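Local atomic coordinates of putative type 11 methyltransferase (PDB entry 3I9F), a protein that probably transfers methyl groups from S-adenosylmethionine to a substrate that is not known, and binds zinc ions. Residues Y34-A39 with F59-T64; I79-S84 with S96-I101; G106-I111 with G135-F140. All coordinates share one frame; numbering follows the deposited sequence.

Contact 1: residues Y34-A39 with F59-T64; sequences YLLEFA and FDSVIT
With CG turned anti to the carbonyl carbon in both residues (chi1 -82° in Leu-36, -64° in Phe-59), the last helical turn of 32-36 and the turn after helix 49-58 send these side chains toward each other. The two methyls of Leu-36 divide the work. CD1 goes to the phenyl ring, 3.4 Å from Phe-59 CD1 and 3.8 Å from Phe-59 CE1, so it sits by one side bond of the ring and approaches obliquely. CD2 goes the other way along the turn, where it lies 4.1 Å from Ser-61 OG and 4.3 Å from Val-62 CG2. Leu-36 thus reaches three residues of the turn with its two methyls, and no hydrogen bond crosses between the two segments. The receiving surface is shaped by a type I beta turn from Phe-59 to Val-62, closed by the bond from Val-62 N to Phe-59 O at 3.2 Å. That turn brings the ring, the Ser-61 hydroxyl and the valine methyls within reach of one leucine. Burial is uneven: Val-62 lies inside, resting on Cys-44 and on Val-55 of helix 49-58, while Ser-61 is exposed and Leu-36 and Phe-59 are partly so. Leu-36 also touches Leu-42, so strand 39-45 forms the floor beneath both segments. Next along the chain, Ile-63 bonds through its backbone to Leu-42 and Cys-44 and packs on Ile-63 of the second subunit. Strand 39-45, helix 49-58 and strand 63-65 make a beta-alpha-beta crossover between parallel neighbours, and the contact joins its exit turn to the end of the preceding helix, an arrangement typical of the Rossmann-like fold of class I methyltransferases.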
loop_
_atom_site.group_PDB
_atom_site.type_symbol
_atom_site.label_atom_id
_atom_site.label_comp_id
_atom_site.label_asym_id
_atom_site.label_seq_id
_atom_site.Cartn_x
_atom_site.Cartn_y
_atom_site.Cartn_z
ATOM N N TYR B 34 3.345 -17.314 -9.286
ATOM C CA TYR B 34 4.324 -18.170 -8.648
ATOM C C TYR B 34 4.644 -17.659 -7.255
ATOM O O TYR B 34 4.762 -18.443 -6.338
ATOM C CB TYR B 34 5.560 -18.323 -9.525
ATOM C CG TYR B 34 5.228 -18.889 -10.900
ATOM C CD1 TYR B 34 5.174 -20.276 -11.119
ATOM C CD2 TYR B 34 4.927 -18.049 -11.972
ATOM C CE1 TYR B 34 4.841 -20.804 -12.369
ATOM C CE2 TYR B 34 4.588 -18.573 -13.219
ATOM C CZ TYR B 34 4.549 -19.951 -13.406
ATOM O OH TYR B 34 4.237 -20.459 -14.643
ATOM N N LEU B 35 4.722 -16.349 -7.070
ATOM C CA LEU B 35 5.008 -15.762 -5.738
ATOM C C LEU B 35 3.831 -15.831 -4.757
ATOM O O LEU B 35 4.018 -15.836 -3.543
ATOM C CB LEU B 35 5.447 -14.289 -5.873
ATOM C CG LEU B 35 6.736 -14.060 -6.647
ATOM C CD1 LEU B 35 6.954 -12.595 -6.868
ATOM C CD2 LEU B 35 7.919 -14.691 -5.917
ATOM N N LEU B 36 2.616 -15.831 -5.286
ATOM C CA LEU B 36 1.423 -15.948 -4.450
ATOM C C LEU B 36 1.428 -17.211 -3.580
ATOM O O LEU B 36 1.049 -17.161 -2.402
ATOM C CB LEU B 36 0.163 -15.917 -5.312
ATOM C CG LEU B 36 -0.295 -14.522 -5.694
ATOM C CD1 LEU B 36 -1.679 -14.577 -6.285
ATOM C CD2 LEU B 36 -0.263 -13.637 -4.461
ATOM N N GLU B 37 1.922 -18.323 -4.121
ATOM C CA GLU B 37 1.968 -19.552 -3.334
ATOM C C GLU B 37 2.999 -19.482 -2.180
ATOM O O GLU B 37 3.122 -20.427 -1.431
ATOM C CB GLU B 37 2.110 -20.804 -4.266
ATOM C CG GLU B 37 3.537 -21.467 -4.490
ATOM C CD GLU B 37 3.638 -22.290 -5.832
ATOM O OE1 GLU B 37 4.061 -23.498 -5.830
ATOM O OE2 GLU B 37 3.291 -21.700 -6.897
ATOM N N PHE B 38 3.721 -18.369 -2.024
ATOM C CA PHE B 38 4.758 -18.264 -0.982
ATOM C C PHE B 38 4.660 -17.035 -0.079
ATOM O O PHE B 38 5.427 -16.919 0.883
ATOM C CB PHE B 38 6.150 -18.218 -1.608
ATOM C CG PHE B 38 6.556 -19.471 -2.305
ATOM C CD1 PHE B 38 6.829 -20.628 -1.578
ATOM C CD2 PHE B 38 6.699 -19.493 -3.690
ATOM C CE1 PHE B 38 7.213 -21.804 -2.224
ATOM C CE2 PHE B 38 7.101 -20.640 -4.344
ATOM C CZ PHE B 38 7.362 -21.804 -3.611
ATOM N N ALA B 39 3.740 -16.122 -0.388
ATOM C CA ALA B 39 3.720 -14.808 0.240
ATOM C C ALA B 39 2.608 -14.679 1.287
ATOM O O ALA B 39 1.417 -14.860 0.960
ATOM C CB ALA B 39 3.560 -13.728 -0.833
ATOM N N PHE B 59 -5.282 -10.356 -9.588
ATOM C CA PHE B 59 -4.762 -10.800 -8.305
ATOM C C PHE B 59 -5.114 -9.809 -7.214
ATOM O O PHE B 59 -4.315 -8.937 -6.893
ATOM C CB PHE B 59 -3.245 -10.918 -8.357
ATOM C CG PHE B 59 -2.720 -11.956 -9.319
ATOM C CD1 PHE B 59 -3.017 -13.302 -9.151
ATOM C CD2 PHE B 59 -1.867 -11.588 -10.344
ATOM C CE1 PHE B 59 -2.498 -14.266 -10.020
ATOM C CE2 PHE B 59 -1.348 -12.522 -11.213
ATOM C CZ PHE B 59 -1.658 -13.875 -11.053
ATOM N N ASP B 60 -6.285 -9.956 -6.610
ATOM C CA ASP B 60 -6.837 -8.914 -5.744
ATOM C C ASP B 60 -6.155 -8.771 -4.362
ATOM O O ASP B 60 -6.177 -7.702 -3.740
ATOM C CB ASP B 60 -8.333 -9.154 -5.595
ATOM C CG ASP B 60 -8.990 -8.164 -4.671
ATOM O OD1 ASP B 60 -9.146 -6.976 -5.059
ATOM O OD2 ASP B 60 -9.332 -8.581 -3.537
ATOM N N SER B 61 -5.548 -9.839 -3.874
ATOM C CA SER B 61 -4.777 -9.769 -2.642
ATOM C C SER B 61 -3.436 -8.960 -2.748
ATOM O O SER B 61 -2.834 -8.563 -1.728
ATOM C CB SER B 61 -4.470 -11.194 -2.198
ATOM O OG SER B 61 -3.806 -11.902 -3.231
ATOM N N VAL B 62 -2.959 -8.771 -3.979
ATOM C CA VAL B 62 -1.670 -8.105 -4.235
ATOM C C VAL B 62 -1.757 -6.623 -3.829
ATOM O O VAL B 62 -2.768 -5.949 -4.053
ATOM C CB VAL B 62 -1.221 -8.264 -5.710
ATOM C CG1 VAL B 62 -0.040 -7.391 -5.986
ATOM C CG2 VAL B 62 -0.833 -9.681 -5.973
ATOM N N ILE B 63 -0.727 -6.135 -3.164
ATOM C CA ILE B 63 -0.690 -4.705 -2.885
ATOM C C ILE B 63 0.170 -4.027 -3.976
ATOM O O ILE B 63 1.349 -4.227 -4.030
ATOM C CB ILE B 63 -0.161 -4.425 -1.492
ATOM C CG1 ILE B 63 -1.011 -5.154 -0.438
ATOM C CG2 ILE B 63 -0.143 -2.901 -1.251
ATOM C CD1 ILE B 63 -0.438 -5.058 1.058
ATOM N N THR B 64 -0.464 -3.276 -4.856
ATOM C CA THR B 64 0.212 -2.596 -5.973
ATOM C C THR B 64 0.671 -1.200 -5.548
ATOM O O THR B 64 -0.098 -0.465 -4.995
ATOM C CB THR B 64 -0.698 -2.432 -7.216
ATOM O OG1 THR B 64 -1.916 -1.785 -6.846
ATOM C CG2 THR B 64 -1.028 -3.765 -7.856
#

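Contact 2: residues I79-S84 with S96-I101; sequences ILFANS and SEVKRI
Ile-79 leaves strand 76-82 toward helix 91-101, and its delta methyl is what reaches Val-98 and Ile-101. From CB the chain branches. CG2 stays on the strand's own side of the interface and lies 3.7 Å from Phe-81 CE2, two residues on, so isoleucine and phenylalanine form one continuous apolar patch. CG1 acts as a spacer, anti to the carbonyl carbon (chi1 -65°), and the extended second torsion (chi2 168°) carries CD1 outward. That methyl settles between two helix residues one turn apart, 4.1 Å from Val-98 CG1 and 4.1 Å from Ile-101 CD1, crossing each side chain at a slant. The other methyl of Val-98, CG2, serves Phe-81: it meets the ring at its edge, near the ring plane, 3.7 Å from Phe-81 CZ. Val-98 therefore parts its methyls between the two strand residues. The segment axes approach to 11.2 Å and run nearly antiparallel at 153°, as expected where helix 91-101 carries the chain back from strand 76-82 to its parallel neighbour 106-113. Tyr-24, stacked on the Phe-81 ring, and Phe-85, edge-to-face with it, also pack round the ring, and Phe-140 packs on Val-98. On another side of the helix Arg-100 grips Glu-97 side-on: NH2 reaches Glu-97 OE1 at 2.8 Å and NE reaches Glu-97 OE2 at 3.1 Å, while NH1 forms a salt bridge to Asp-73. Arg-100 and Glu-97 are thus paired away from the interface, and the four touching residues are all buried and bring only carbon to it. With no hydrogen bond between the segments, helix and strand are probably held here by apolar packing and the exclusion of water, not by directional bonds.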
loop_
_atom_site.group_PDB
_atom_site.type_symbol
_atom_site.label_atom_id
_atom_site.label_comp_id
_atom_site.label_asym_id
_atom_site.label_seq_id
_atom_site.Cartn_x
_atom_site.Cartn_y
_atom_site.Cartn_z
ATOM N N ILE B 79 12.824 -9.816 -1.793
ATOM C CA ILE B 79 12.611 -8.816 -2.828
ATOM C C ILE B 79 13.118 -9.416 -4.124
ATOM O O ILE B 79 14.287 -9.763 -4.228
ATOM C CB ILE B 79 13.431 -7.535 -2.532
ATOM C CG1 ILE B 79 12.932 -6.860 -1.261
ATOM C CG2 ILE B 79 13.343 -6.571 -3.692
ATOM C CD1 ILE B 79 13.829 -5.797 -0.756
ATOM N N LEU B 80 12.244 -9.541 -5.107
ATOM C CA LEU B 80 12.639 -10.042 -6.408
ATOM C C LEU B 80 12.832 -8.885 -7.392
ATOM O O LEU B 80 11.993 -7.975 -7.509
ATOM C CB LEU B 80 11.577 -10.983 -6.948
ATOM C CG LEU B 80 11.756 -11.496 -8.380
ATOM C CD1 LEU B 80 12.972 -12.400 -8.519
ATOM C CD2 LEU B 80 10.496 -12.213 -8.858
ATOM N N PHE B 81 13.938 -8.964 -8.121
ATOM C CA PHE B 81 14.208 -8.117 -9.283
ATOM C C PHE B 81 14.344 -9.031 -10.461
ATOM O O PHE B 81 15.393 -9.582 -10.692
ATOM C CB PHE B 81 15.507 -7.356 -9.082
ATOM C CG PHE B 81 15.395 -6.175 -8.165
ATOM C CD1 PHE B 81 14.883 -4.972 -8.619
ATOM C CD2 PHE B 81 15.852 -6.245 -6.894
ATOM C CE1 PHE B 81 14.807 -3.893 -7.818
ATOM C CE2 PHE B 81 15.775 -5.160 -6.048
ATOM C CZ PHE B 81 15.243 -3.987 -6.503
ATOM N N ALA B 82 13.264 -9.189 -11.209
ATOM C CA ALA B 82 13.214 -10.067 -12.376
ATOM C C ALA B 82 13.271 -9.293 -13.675
ATOM O O ALA B 82 12.258 -8.786 -14.157
ATOM C CB ALA B 82 11.912 -10.938 -12.342
ATOM N N ASN B 83 14.449 -9.255 -14.268
ATOM C CA ASN B 83 14.693 -8.525 -15.529
ATOM C C ASN B 83 14.293 -7.099 -15.463
ATOM O O ASN B 83 13.842 -6.567 -16.454
ATOM C CB ASN B 83 13.969 -9.191 -16.681
ATOM C CG ASN B 83 14.277 -10.673 -16.744
ATOM O OD1 ASN B 83 15.458 -11.078 -16.854
ATOM N ND2 ASN B 83 13.258 -11.483 -16.591
ATOM N N SER B 84 14.421 -6.488 -14.296
ATOM C CA SER B 84 13.820 -5.181 -14.085
ATOM C C SER B 84 14.793 -4.126 -13.571
ATOM O O SER B 84 14.547 -2.979 -13.782
ATOM C CB SER B 84 12.596 -5.271 -13.163
ATOM O OG SER B 84 12.968 -5.726 -11.877
ATOM N N SER B 96 18.777 2.168 -1.712
ATOM C CA SER B 96 18.391 2.730 -0.438
ATOM C C SER B 96 17.042 2.212 0.160
ATOM O O SER B 96 16.934 1.970 1.354
ATOM C CB SER B 96 18.349 4.226 -0.596
ATOM O OG SER B 96 18.043 4.774 0.645
ATOM N N GLU B 97 16.018 2.071 -0.670
ATOM C CA GLU B 97 14.725 1.566 -0.232
ATOM C C GLU B 97 14.739 0.068 0.021
ATOM O O GLU B 97 14.066 -0.429 0.926
ATOM C CB GLU B 97 13.676 1.870 -1.273
ATOM C CG GLU B 97 13.228 3.347 -1.315
ATOM C CD GLU B 97 12.607 3.817 -0.043
ATOM O OE1 GLU B 97 11.397 3.629 0.127
ATOM O OE2 GLU B 97 13.334 4.388 0.805
ATOM N N VAL B 98 15.460 -0.652 -0.825
ATOM C CA VAL B 98 15.722 -2.046 -0.605
ATOM C C VAL B 98 16.329 -2.207 0.802
ATOM O O VAL B 98 15.858 -3.005 1.581
ATOM C CB VAL B 98 16.703 -2.634 -1.675
ATOM C CG1 VAL B 98 17.407 -3.864 -1.103
ATOM C CG2 VAL B 98 15.965 -2.934 -3.029
ATOM N N LYS B 99 17.328 -1.410 1.153
ATOM C CA LYS B 99 17.938 -1.572 2.459
ATOM C C LYS B 99 17.013 -1.221 3.576
ATOM O O LYS B 99 17.121 -1.799 4.648
ATOM C CB LYS B 99 19.254 -0.805 2.593
ATOM C CG LYS B 99 20.321 -1.382 1.706
ATOM C CD LYS B 99 21.689 -0.731 1.864
ATOM C CE LYS B 99 21.725 0.770 1.615
ATOM N NZ LYS B 99 23.103 1.302 1.239
ATOM N N ARG B 100 16.095 -0.280 3.373
ATOM C CA ARG B 100 15.241 0.156 4.481
ATOM C C ARG B 100 14.130 -0.870 4.755
ATOM O O ARG B 100 13.816 -1.108 5.920
ATOM C CB ARG B 100 14.681 1.549 4.223
ATOM C CG ARG B 100 13.481 1.998 5.032
ATOM C CD ARG B 100 12.825 3.325 4.479
ATOM N NE ARG B 100 11.949 3.124 3.324
ATOM C CZ ARG B 100 10.766 2.516 3.354
ATOM N NH1 ARG B 100 10.266 2.051 4.488
ATOM N NH2 ARG B 100 10.041 2.381 2.244
ATOM N N ILE B 101 13.560 -1.471 3.709
ATOM C CA ILE B 101 12.391 -2.310 3.881
ATOM C C ILE B 101 12.773 -3.736 4.197
ATOM O O ILE B 101 12.043 -4.407 4.858
ATOM C CB ILE B 101 11.408 -2.280 2.675
ATOM C CG1 ILE B 101 12.063 -2.788 1.397
ATOM C CG2 ILE B 101 10.834 -0.877 2.471
ATOM C CD1 ILE B 101 11.101 -2.899 0.196
#

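Contact 3: residues G106-I111 with G135-F140; sequences GRVIII and GWFSNF
Val-108 and Ile-110, on one face of strand 106-113, meet Phe-137 and Phe-140 where helix 130-136 runs into the antiparallel end of the class I methyltransferase sheet. The packed part consists of these four buried side chains. Val-108 uses both methyls: CG1, anti to the backbone N (chi1 174°), lies 3.9 Å from Phe-137 CE1, and CG2 lies 4.1 Å from Phe-140 CE1. Ile-110 comes against the far end of the first ring from the opposite direction. Neither ring is met squarely; the methyls approach both at a slant. The rings also lean on each other, Phe-137 CD1 standing 4.2 Å above the Phe-140 plane toward its rim. Ile-95, Phe-85 and Leu-157 also pack on Phe-137. The link between helix and strand 140-146 is the looser side. Phe-137 is the centre of an inverse gamma turn and begins a type I beta turn to Phe-140, whose closing bond from Phe-140 N to Phe-137 O is weak. Across these turns the CB atoms of both phenylalanines point toward the strand, while Ser-138 and Asn-139 lie at the partly exposed margin, where Asn-139 OD1 accepts a bond from Lys-99 and Ser-138 O one from Lys-160. On the opposite face of the strand Arg-107 points away from the loop and pairs with Glu-143. The sheet side of the contact closes with one methyl on one ring corner: Ile-110 CD1 at 4.2 Å from Phe-137 CZ.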
loop_
_atom_site.group_PDB
_atom_site.type_symbol
_atom_site.label_atom_id
_atom_site.label_comp_id
_atom_site.label_asym_id
_atom_site.label_seq_id
_atom_site.Cartn_x
_atom_site.Cartn_y
_atom_site.Cartn_z
ATOM N N GLY B 106 16.871 -10.786 5.539
ATOM C CA GLY B 106 16.081 -10.855 4.304
ATOM C C GLY B 106 16.988 -11.226 3.166
ATOM O O GLY B 106 18.185 -11.217 3.341
ATOM N N ARG B 107 16.397 -11.570 2.028
ATOM C CA ARG B 107 17.129 -11.980 0.830
ATOM C C ARG B 107 16.667 -11.178 -0.404
ATOM O O ARG B 107 15.481 -10.910 -0.572
ATOM C CB ARG B 107 16.880 -13.488 0.565
ATOM C CG ARG B 107 17.966 -14.496 0.990
ATOM C CD ARG B 107 18.589 -14.185 2.292
ATOM N NE ARG B 107 19.442 -15.244 2.793
ATOM C CZ ARG B 107 20.080 -15.192 3.964
ATOM N NH1 ARG B 107 20.824 -16.223 4.351
ATOM N NH2 ARG B 107 19.976 -14.125 4.749
ATOM N N VAL B 108 17.611 -10.813 -1.272
ATOM C CA VAL B 108 17.288 -10.235 -2.563
ATOM C C VAL B 108 17.524 -11.267 -3.658
ATOM O O VAL B 108 18.572 -11.874 -3.712
ATOM C CB VAL B 108 18.151 -8.984 -2.826
ATOM C CG1 VAL B 108 17.927 -8.450 -4.280
ATOM C CG2 VAL B 108 17.858 -7.903 -1.749
ATOM N N ILE B 109 16.544 -11.459 -4.525
ATOM C CA ILE B 109 16.681 -12.364 -5.651
ATOM C C ILE B 109 16.806 -11.572 -6.934
ATOM O O ILE B 109 15.887 -10.864 -7.284
ATOM C CB ILE B 109 15.454 -13.293 -5.814
ATOM C CG1 ILE B 109 15.135 -14.021 -4.498
ATOM C CG2 ILE B 109 15.722 -14.298 -6.890
ATOM C CD1 ILE B 109 13.649 -14.334 -4.289
ATOM N N ILE B 110 17.933 -11.716 -7.640
ATOM C CA ILE B 110 18.117 -11.142 -8.965
ATOM C C ILE B 110 17.997 -12.193 -10.053
ATOM O O ILE B 110 18.683 -13.201 -10.014
ATOM C CB ILE B 110 19.535 -10.511 -9.139
ATOM C CG1 ILE B 110 19.824 -9.459 -8.054
ATOM C CG2 ILE B 110 19.715 -9.926 -10.555
ATOM C CD1 ILE B 110 18.687 -8.562 -7.728
ATOM N N ILE B 111 17.122 -11.942 -11.020
ATOM C CA ILE B 111 17.140 -12.619 -12.302
ATOM C C ILE B 111 17.306 -11.566 -13.380
ATOM O O ILE B 111 16.620 -10.558 -13.365
ATOM C CB ILE B 111 15.844 -13.392 -12.554
ATOM C CG1 ILE B 111 15.667 -14.468 -11.462
ATOM C CG2 ILE B 111 15.878 -14.049 -13.920
ATOM C CD1 ILE B 111 14.257 -15.059 -11.396
ATOM N N GLY B 135 28.156 -4.044 -7.834
ATOM C CA GLY B 135 28.472 -2.638 -7.699
ATOM C C GLY B 135 27.319 -1.869 -7.074
ATOM O O GLY B 135 27.544 -1.039 -6.226
ATOM N N TRP B 136 26.081 -2.162 -7.462
ATOM C CA TRP B 136 24.903 -1.512 -6.862
ATOM C C TRP B 136 24.495 -2.089 -5.498
ATOM O O TRP B 136 24.124 -1.362 -4.544
ATOM C CB TRP B 136 23.699 -1.634 -7.799
ATOM C CG TRP B 136 23.912 -0.917 -9.030
ATOM C CD1 TRP B 136 24.295 -1.439 -10.234
ATOM C CD2 TRP B 136 23.801 0.473 -9.215
ATOM N NE1 TRP B 136 24.434 -0.449 -11.149
ATOM C CE2 TRP B 136 24.136 0.743 -10.550
ATOM C CE3 TRP B 136 23.484 1.534 -8.369
ATOM C CZ2 TRP B 136 24.123 2.039 -11.086
ATOM C CZ3 TRP B 136 23.472 2.816 -8.896
ATOM C CH2 TRP B 136 23.809 3.055 -10.245
ATOM N N PHE B 137 24.505 -3.412 -5.436
ATOM C CA PHE B 137 24.123 -4.111 -4.246
ATOM C C PHE B 137 25.373 -4.390 -3.442
ATOM O O PHE B 137 25.621 -5.520 -3.058
ATOM C CB PHE B 137 23.406 -5.391 -4.628
ATOM C CG PHE B 137 22.029 -5.168 -5.199
ATOM C CD1 PHE B 137 20.915 -5.239 -4.388
ATOM C CD2 PHE B 137 21.848 -4.881 -6.544
ATOM C CE1 PHE B 137 19.660 -5.031 -4.894
ATOM C CE2 PHE B 137 20.611 -4.686 -7.053
ATOM C CZ PHE B 137 19.508 -4.755 -6.231
ATOM N N SER B 138 26.131 -3.331 -3.155
ATOM C CA SER B 138 27.464 -3.431 -2.542
ATOM C C SER B 138 27.503 -3.704 -1.030
ATOM O O SER B 138 28.595 -3.934 -0.497
ATOM C CB SER B 138 28.195 -2.122 -2.778
ATOM O OG SER B 138 27.436 -1.076 -2.166
ATOM N N ASN B 139 26.354 -3.634 -0.351
ATOM C CA ASN B 139 26.240 -4.049 1.052
ATOM C C ASN B 139 25.688 -5.477 1.140
ATOM O O ASN B 139 25.067 -5.865 2.143
ATOM C CB ASN B 139 25.310 -3.112 1.827
ATOM C CG ASN B 139 25.667 -1.641 1.645
ATOM O OD1 ASN B 139 24.988 -0.886 0.886
ATOM N ND2 ASN B 139 26.744 -1.218 2.306
ATOM N N PHE B 140 25.869 -6.244 0.062
ATOM C CA PHE B 140 25.301 -7.584 -0.023
ATOM C C PHE B 140 26.320 -8.523 -0.590
ATOM O O PHE B 140 27.216 -8.117 -1.312
ATOM C CB PHE B 140 24.065 -7.603 -0.924
ATOM C CG PHE B 140 22.938 -6.747 -0.428
ATOM C CD1 PHE B 140 21.870 -7.307 0.221
ATOM C CD2 PHE B 140 22.950 -5.373 -0.633
ATOM C CE1 PHE B 140 20.855 -6.505 0.688
ATOM C CE2 PHE B 140 21.951 -4.579 -0.161
ATOM C CZ PHE B 140 20.905 -5.134 0.491
#

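How the contacts relate
The three contacts follow one another along the chain without nesting, and all reach the same seven-stranded sheet. Contact 1 lies toward its 63-65 edge, near the second subunit, with its centre 16 Å from that of contact 2 and 22 Å from that of contact 3, on the other side of the chain's centre from the latter; it touches contact 2 through Leu-35 and Leu-80. The centres of contacts 2 and 3 are 8 Å apart because strands 76-82 and 106-113 are parallel neighbours, probably bonded from Ile-109 N to Ile-79 O. Phe-81 also packs on Ile-110, so helix 91-101 and segment 135-140 bury one shared core beside the central strands.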